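Local atomic coordinates of ATP synthase epsilon chain (Caldalkalibacillus thermarum TA2.A1, PDB entry 5IK2), a protein that probably contributes to proton-gradient-driven ATP production as the epsilon subunit of the F1 sector of ATP synthase, and binds ATP. Residues E101-L104 with K105-K109; D7-P11 with E12-F16. The protein carries 2 engineered substitutions. All coordinates share one frame; numbering follows the deposited sequence.

Interaction 1. Residues E101-L104 with K105-K109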
ATOM      1  N   GLU H 101     -20.991 -41.374 -45.890  1.00 39.70           N
ATOM      2  CA  GLU H 101     -21.206 -42.618 -46.645  1.00 40.48           C
ATOM      3  C   GLU H 101     -21.854 -43.727 -45.800  1.00 41.29           C
ATOM      4  O   GLU H 101     -22.681 -44.482 -46.313  1.00 41.74           O
ATOM      5  CB  GLU H 101     -19.903 -43.106 -47.305  1.00 40.61           C
ATOM      6  CG  GLU H 101     -18.914 -43.827 -46.392  1.00 40.86           C
ATOM      7  CD  GLU H 101     -17.550 -44.039 -47.033  1.00 40.98           C
ATOM      8  OE1 GLU H 101     -16.596 -44.364 -46.297  1.00 41.18           O
ATOM      9  OE2 GLU H 101     -17.425 -43.888 -48.268  1.00 41.10           O
ATOM     10  N   THR H 102     -21.481 -43.818 -44.522  1.00 41.94           N
ATOM     11  CA  THR H 102     -22.060 -44.816 -43.607  1.00 42.80           C
ATOM     12  C   THR H 102     -23.505 -44.481 -43.211  1.00 43.30           C
ATOM     13  O   THR H 102     -24.315 -45.389 -43.012  1.00 43.38           O
ATOM     14  CB  THR H 102     -21.211 -45.001 -42.332  1.00 42.84           C
ATOM     15  OG1 THR H 102     -21.059 -43.745 -41.663  1.00 43.71           O
ATOM     16  CG2 THR H 102     -19.834 -45.572 -42.673  1.00 42.87           C
ATOM     17  N   ILE H 103     -23.817 -43.188 -43.095  1.00 43.87           N
ATOM     18  CA  ILE H 103     -25.199 -42.724 -42.885  1.00 44.25           C
ATOM     19  C   ILE H 103     -26.050 -42.978 -44.138  1.00 45.32           C
ATOM     20  O   ILE H 103     -27.188 -43.439 -44.030  1.00 45.45           O
ATOM     21  CB  ILE H 103     -25.255 -41.219 -42.499  1.00 43.51           C
ATOM     22  CG1 ILE H 103     -24.593 -40.989 -41.134  1.00 43.55           C
ATOM     23  CG2 ILE H 103     -26.696 -40.708 -42.455  1.00 43.39           C
ATOM     24  CD1 ILE H 103     -24.275 -39.539 -40.828  1.00 43.54           C
ATOM     25  N   LEU H 104     -25.489 -42.678 -45.311  1.00 46.54           N
ATOM     26  CA  LEU H 104     -26.194 -42.822 -46.595  1.00 47.97           C
ATOM     27  C   LEU H 104     -26.585 -44.272 -46.915  1.00 48.94           C
ATOM     28  O   LEU H 104     -27.622 -44.506 -47.535  1.00 48.60           O
ATOM     29  CB  LEU H 104     -25.346 -42.254 -47.742  1.00 48.40           C
ATOM     30  CG  LEU H 104     -26.069 -41.924 -49.050  1.00 49.13           C
ATOM     31  CD1 LEU H 104     -26.852 -40.624 -48.917  1.00 49.21           C
ATOM     32  CD2 LEU H 104     -25.078 -41.835 -50.202  1.00 49.58           C
ATOM     33  N   LYS H 105     -25.754 -45.228 -46.496  1.00 50.55           N
ATOM     34  CA  LYS H 105     -26.021 -46.665 -46.704  1.00 52.03           C
ATOM     35  C   LYS H 105     -27.328 -47.176 -46.071  1.00 52.69           C
ATOM     36  O   LYS H 105     -27.928 -48.123 -46.587  1.00 52.47           O
ATOM     37  CB  LYS H 105     -24.836 -47.512 -46.216  1.00 52.64           C
ATOM     38  CG  LYS H 105     -23.663 -47.533 -47.184  1.00 53.32           C
ATOM     39  CD  LYS H 105     -22.379 -47.994 -46.516  1.00 54.21           C
ATOM     40  CE  LYS H 105     -21.214 -47.974 -47.494  1.00 55.09           C
ATOM     41  NZ  LYS H 105     -19.919 -48.314 -46.842  1.00 55.57           N
ATOM     42  N   ARG H 106     -27.761 -46.546 -44.976  1.00 53.31           N
ATOM     43  CA  ARG H 106     -29.025 -46.893 -44.300  1.00 54.22           C
ATOM     44  C   ARG H 106     -30.129 -45.843 -44.544  1.00 55.57           C
ATOM     45  O   ARG H 106     -30.907 -45.525 -43.639  1.00 56.49           O
ATOM     46  CB  ARG H 106     -28.789 -47.114 -42.792  1.00 53.81           C
ATOM     47  CG  ARG H 106     -28.200 -45.926 -42.035  1.00 53.20           C
ATOM     48  CD  ARG H 106     -28.387 -46.055 -40.533  1.00 52.97           C
ATOM     49  NE  ARG H 106     -27.696 -44.987 -39.808  1.00 53.02           N
ATOM     50  CZ  ARG H 106     -28.117 -43.724 -39.688  1.00 52.60           C
ATOM     51  NH1 ARG H 106     -29.258 -43.311 -40.246  1.00 52.61           N
ATOM     52  NH2 ARG H 106     -27.383 -42.853 -38.999  1.00 52.60           N
ATOM     53  N   LEU H 107     -30.201 -45.327 -45.773  1.00 57.14           N
ATOM     54  CA  LEU H 107     -31.190 -44.311 -46.149  1.00 58.26           C
ATOM     55  C   LEU H 107     -31.656 -44.517 -47.591  1.00 60.46           C
ATOM     56  O   LEU H 107     -30.832 -44.662 -48.497  1.00 59.94           O
ATOM     57  CB  LEU H 107     -30.598 -42.904 -46.005  1.00 57.69           C
ATOM     58  CG  LEU H 107     -30.353 -42.359 -44.595  1.00 57.21           C
ATOM     59  CD1 LEU H 107     -29.562 -41.062 -44.665  1.00 57.02           C
ATOM     60  CD2 LEU H 107     -31.662 -42.146 -43.847  1.00 57.32           C
ATOM     61  N   ASP H 108     -32.974 -44.530 -47.792  1.00 63.96           N
ATOM     62  CA  ASP H 108     -33.563 -44.550 -49.134  1.00 66.42           C
ATOM     63  C   ASP H 108     -33.593 -43.143 -49.719  1.00 67.66           C
ATOM     64  O   ASP H 108     -33.366 -42.154 -49.012  1.00 67.78           O
ATOM     65  CB  ASP H 108     -34.986 -45.123 -49.103  1.00 67.06           C
ATOM     66  CG  ASP H 108     -35.018 -46.593 -48.733  1.00 68.06           C
ATOM     67  OD1 ASP H 108     -34.258 -47.383 -49.337  1.00 68.45           O
ATOM     68  OD2 ASP H 108     -35.815 -46.964 -47.845  1.00 68.87           O
ATOM     69  N   LYS H 109     -33.881 -43.067 -51.014  1.00 69.31           N
ATOM     70  CA  LYS H 109     -33.985 -41.790 -51.729  1.00 70.64           C
ATOM     71  C   LYS H 109     -35.156 -40.939 -51.219  1.00 70.76           C
ATOM     72  O   LYS H 109     -35.042 -39.715 -51.143  1.00 70.84           O
ATOM     73  CB  LYS H 109     -34.104 -42.034 -53.239  1.00 71.55           C
ATOM     74  CG  LYS H 109     -32.851 -42.650 -53.857  1.00 72.19           C
ATOM     75  CD  LYS H 109     -33.168 -43.594 -55.007  1.00 72.89           C
ATOM     76  CE  LYS H 109     -31.920 -44.326 -55.478  1.00 73.42           C
ATOM     77  NZ  LYS H 109     -32.234 -45.405 -56.454  1.00 73.81           N
TER
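The backbone turns out of helix 90-104 through three successive amide bonds: Lys105 N reaches back four residues to Glu101 O (3.2 Å), Arg106 N reaches back three to Ile103 O (3.3 Å), and a weak bond from Leu107 N to Leu104 O (3.2 Å) closes a type I beta turn over Leu104 to Leu107. Ile103 touches both Arg106 and Leu107. Its CG2 branch lies 3.6 Å from Leu107 CD1, and the two branches lie alongside each other on the same flank. The same methyl sits over one face of the Arg106 guanidinium, while Ile103 CG1 comes to 4.0 Å from Arg106 NH2. Arg106 achieves this by placing CG between its backbone N and carbonyl carbon (chi1 59°), from where a chain extended as far as NE runs alongside the isoleucine. This turn leads into the loop of a helical hairpin, the C-terminal domain in which helix 114-133 packs back against helix 90-104; a coiled coil is predicted here. Ile103 and Leu107 both rest on His117 of the second helix, Leu104 touches Tyr114, and Glu101 touches Leu121, so the last turn of the helix and the start of the loop both pack on helix 114-133. Lys105 departs in another direction. With CG anti to the carbonyl carbon (chi1 -78°), its extended chain passes beside the Glu101 carbonyl, CG standing 3.3 Å from Glu101 O. Its ammonium group stays short of an ion pair, with Lys105 NZ 5.2 Å from Glu101 OE1, although opposite charges at that separation may still attract weakly. Thr102 directs its hydroxyl back along the helix to the carbonyl oxygens of Ala98 and Arg99, the latter a residue of the ATP site, which is empty in this chain.

Interaction 2. Residues D7-P11 with E12-F16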
ATOM      1  N   ASP H   7     -11.998 -16.932 -63.724  1.00 30.71           N
ATOM      2  CA  ASP H   7     -12.114 -16.682 -62.285  1.00 30.46           C
ATOM      3  C   ASP H   7     -12.963 -17.774 -61.633  1.00 30.10           C
ATOM      4  O   ASP H   7     -14.132 -17.940 -61.985  1.00 29.98           O
ATOM      5  CB  ASP H   7     -12.761 -15.314 -62.016  1.00 30.53           C
ATOM      6  CG  ASP H   7     -11.808 -14.139 -62.234  1.00 30.48           C
ATOM      7  OD1 ASP H   7     -10.600 -14.338 -62.479  1.00 30.44           O
ATOM      8  OD2 ASP H   7     -12.283 -12.989 -62.153  1.00 30.65           O
ATOM      9  N   ILE H   8     -12.360 -18.520 -60.705  1.00 29.79           N
ATOM     10  CA  ILE H   8     -13.089 -19.426 -59.814  1.00 29.46           C
ATOM     11  C   ILE H   8     -13.178 -18.734 -58.456  1.00 29.02           C
ATOM     12  O   ILE H   8     -12.154 -18.435 -57.841  1.00 28.94           O
ATOM     13  CB  ILE H   8     -12.398 -20.804 -59.693  1.00 29.66           C
ATOM     14  CG1 ILE H   8     -12.479 -21.545 -61.034  1.00 29.68           C
ATOM     15  CG2 ILE H   8     -13.036 -21.640 -58.580  1.00 29.69           C
ATOM     16  CD1 ILE H   8     -11.554 -22.736 -61.155  1.00 29.84           C
ATOM     17  N   VAL H   9     -14.408 -18.493 -58.003  1.00 28.76           N
ATOM     18  CA  VAL H   9     -14.691 -17.645 -56.841  1.00 28.55           C
ATOM     19  C   VAL H   9     -15.696 -18.339 -55.905  1.00 28.21           C
ATOM     20  O   VAL H   9     -16.518 -19.142 -56.350  1.00 28.20           O
ATOM     21  CB  VAL H   9     -15.223 -16.267 -57.323  1.00 28.72           C
ATOM     22  CG1 VAL H   9     -15.722 -15.402 -56.170  1.00 29.03           C
ATOM     23  CG2 VAL H   9     -14.140 -15.531 -58.105  1.00 28.84           C
ATOM     24  N   THR H  10     -15.590 -18.044 -54.608  1.00 27.61           N
ATOM     25  CA  THR H  10     -16.583 -18.440 -53.600  1.00 27.30           C
ATOM     26  C   THR H  10     -17.187 -17.162 -52.990  1.00 27.30           C
ATOM     27  O   THR H  10     -16.757 -16.060 -53.338  1.00 27.40           O
ATOM     28  CB  THR H  10     -15.947 -19.333 -52.505  1.00 26.97           C
ATOM     29  OG1 THR H  10     -15.090 -18.549 -51.665  1.00 26.80           O
ATOM     30  CG2 THR H  10     -15.147 -20.471 -53.124  1.00 26.74           C
ATOM     31  N   PRO H  11     -18.186 -17.294 -52.087  1.00 27.23           N
ATOM     32  CA  PRO H  11     -18.690 -16.103 -51.382  1.00 27.47           C
ATOM     33  C   PRO H  11     -17.647 -15.303 -50.585  1.00 27.93           C
ATOM     34  O   PRO H  11     -17.826 -14.096 -50.393  1.00 28.02           O
ATOM     35  CB  PRO H  11     -19.737 -16.684 -50.427  1.00 27.20           C
ATOM     36  CG  PRO H  11     -20.241 -17.890 -51.126  1.00 27.09           C
ATOM     37  CD  PRO H  11     -19.062 -18.460 -51.862  1.00 27.14           C
ATOM     38  N   GLU H  12     -16.573 -15.962 -50.150  1.00 28.49           N
ATOM     39  CA  GLU H  12     -15.605 -15.370 -49.221  1.00 29.13           C
ATOM     40  C   GLU H  12     -14.267 -14.941 -49.852  1.00 29.81           C
ATOM     41  O   GLU H  12     -13.619 -14.034 -49.326  1.00 30.17           O
ATOM     42  CB  GLU H  12     -15.373 -16.290 -48.002  1.00 28.88           C
ATOM     43  CG  GLU H  12     -15.038 -17.753 -48.296  1.00 28.67           C
ATOM     44  CD  GLU H  12     -16.246 -18.681 -48.433  1.00 28.42           C
ATOM     45  OE1 GLU H  12     -17.369 -18.318 -48.021  1.00 28.01           O
ATOM     46  OE2 GLU H  12     -16.066 -19.797 -48.964  1.00 28.29           O
ATOM     47  N   ARG H  13     -13.859 -15.563 -50.962  1.00 30.76           N
ATOM     48  CA  ARG H  13     -12.572 -15.237 -51.604  1.00 31.44           C
ATOM     49  C   ARG H  13     -12.490 -15.655 -53.075  1.00 31.96           C
ATOM     50  O   ARG H  13     -13.319 -16.428 -53.561  1.00 31.78           O
ATOM     51  CB  ARG H  13     -11.422 -15.902 -50.836  1.00 31.49           C
ATOM     52  CG  ARG H  13     -11.371 -17.417 -50.992  1.00 31.61           C
ATOM     53  CD  ARG H  13     -10.648 -18.099 -49.841  1.00 31.90           C
ATOM     54  NE  ARG H  13     -10.680 -19.555 -49.990  1.00 32.06           N
ATOM     55  CZ  ARG H  13      -9.896 -20.270 -50.801  1.00 32.24           C
ATOM     56  NH1 ARG H  13      -8.975 -19.687 -51.571  1.00 32.61           N
ATOM     57  NH2 ARG H  13     -10.035 -21.593 -50.844  1.00 32.17           N
ATOM     58  N   LYS H  14     -11.473 -15.136 -53.762  1.00 32.60           N
ATOM     59  CA  LYS H  14     -11.104 -15.583 -55.106  1.00 33.12           C
ATOM     60  C   LYS H  14     -10.075 -16.705 -54.987  1.00 32.78           C
ATOM     61  O   LYS H  14      -9.079 -16.558 -54.279  1.00 32.28           O
ATOM     62  CB  LYS H  14     -10.523 -14.432 -55.926  1.00 34.05           C
ATOM     63  CG  LYS H  14     -11.502 -13.295 -56.168  1.00 35.20           C
ATOM     64  CD  LYS H  14     -11.018 -12.375 -57.277  1.00 36.20           C
ATOM     65  CE  LYS H  14     -12.019 -11.266 -57.563  1.00 36.99           C
ATOM     66  NZ  LYS H  14     -11.596 -10.433 -58.722  1.00 37.50           N
ATOM     67  N   VAL H  15     -10.322 -17.809 -55.691  1.00 32.63           N
ATOM     68  CA  VAL H  15      -9.526 -19.037 -55.570  1.00 32.66           C
ATOM     69  C   VAL H  15      -8.528 -19.189 -56.718  1.00 33.07           C
ATOM     70  O   VAL H  15      -7.364 -19.514 -56.483  1.00 32.74           O
ATOM     71  CB  VAL H  15     -10.442 -20.283 -55.507  1.00 32.35           C
ATOM     72  CG1 VAL H  15      -9.624 -21.558 -55.311  1.00 32.15           C
ATOM     73  CG2 VAL H  15     -11.471 -20.119 -54.394  1.00 32.28           C
ATOM     74  N   PHE H  16      -8.994 -18.983 -57.950  1.00 34.11           N
ATOM     75  CA  PHE H  16      -8.142 -19.041 -59.142  1.00 35.05           C
ATOM     76  C   PHE H  16      -8.294 -17.768 -59.969  1.00 36.06           C
ATOM     77  O   PHE H  16      -9.394 -17.227 -60.093  1.00 35.69           O
ATOM     78  CB  PHE H  16      -8.497 -20.261 -60.001  1.00 35.22           C
ATOM     79  CG  PHE H  16      -7.538 -20.505 -61.137  1.00 35.06           C
ATOM     80  CD1 PHE H  16      -6.399 -21.281 -60.948  1.00 35.01           C
ATOM     81  CD2 PHE H  16      -7.771 -19.954 -62.396  1.00 34.83           C
ATOM     82  CE1 PHE H  16      -5.510 -21.506 -61.992  1.00 34.84           C
ATOM     83  CE2 PHE H  16      -6.886 -20.174 -63.442  1.00 34.78           C
ATOM     84  CZ  PHE H  16      -5.755 -20.953 -63.240  1.00 34.79           C
TER
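Ile8 and Phe16 face each other as an antiparallel hydrogen-bonded pair, with Ile8 CB 4.0 Å from Phe16 CB and the two side chains set at a slant to each other. Phe16 holds its CG anti to the backbone N (chi1 -172°), which carries the ring away from the isoleucine, so that the contact is made by CB. Next to this pair the register slips by one residue: Ile8 O accepts both Val15 N (2.9 Å) and Phe16 N (3.2 Å), the latter in the carbonyl plane on a lone pair. Val15 and Phe16 thus both oppose Ile8, a classic beta bulge. Toward the hairpin turn, Thr10 N donates to Arg13 O at 3.0 Å in an almost straight bond.

Glu12 occupies the turn itself. Its chain bends at chi2 (-89°) and folds back over Thr10, bringing Glu12 OE2 within 3.1 Å of Thr10 OG1, a weak bond at most. Thr10 OG1 in turn receives weak bonds from the amides of Glu12 and Arg13, an arrangement consistent with an ST turn. The Glu12 chain also lies alongside the ring of Pro11, while its OE1 bonds weakly to the backbone of another protein chain.

The hairpin of strands 4-9 and 14-17 belongs to the beta-sandwich domain. Strand 4-9 is joined on its other edge to strand 74-79 by backbone bonds between Asp7 and Val9 and residues of that strand, Ile8 and Phe16 pack on strand 48-54, and Ile8, Thr10 and Val15 meet Ala82 of strand 81-83.

In the fold
From the N terminus, the chain first closes interaction 2, where strand 4-9 turns directly into strand 14-17 and the two become neighbours within the beta-sandwich domain. The remaining strands then follow, down to strand 81-83, before the chain enters helix 90-104. At the end of that helix interaction 1 begins the loop that leads into helix 114-133. The two contacts are in series, neither nesting nor crossing, and lie on opposite sides of the chain's centre, with nearest atoms about 22 Å apart. Residues 7-16 tie adjacent strands of the N-terminal domain; residues 101-109 start the reversal of the C-terminal helical hairpin.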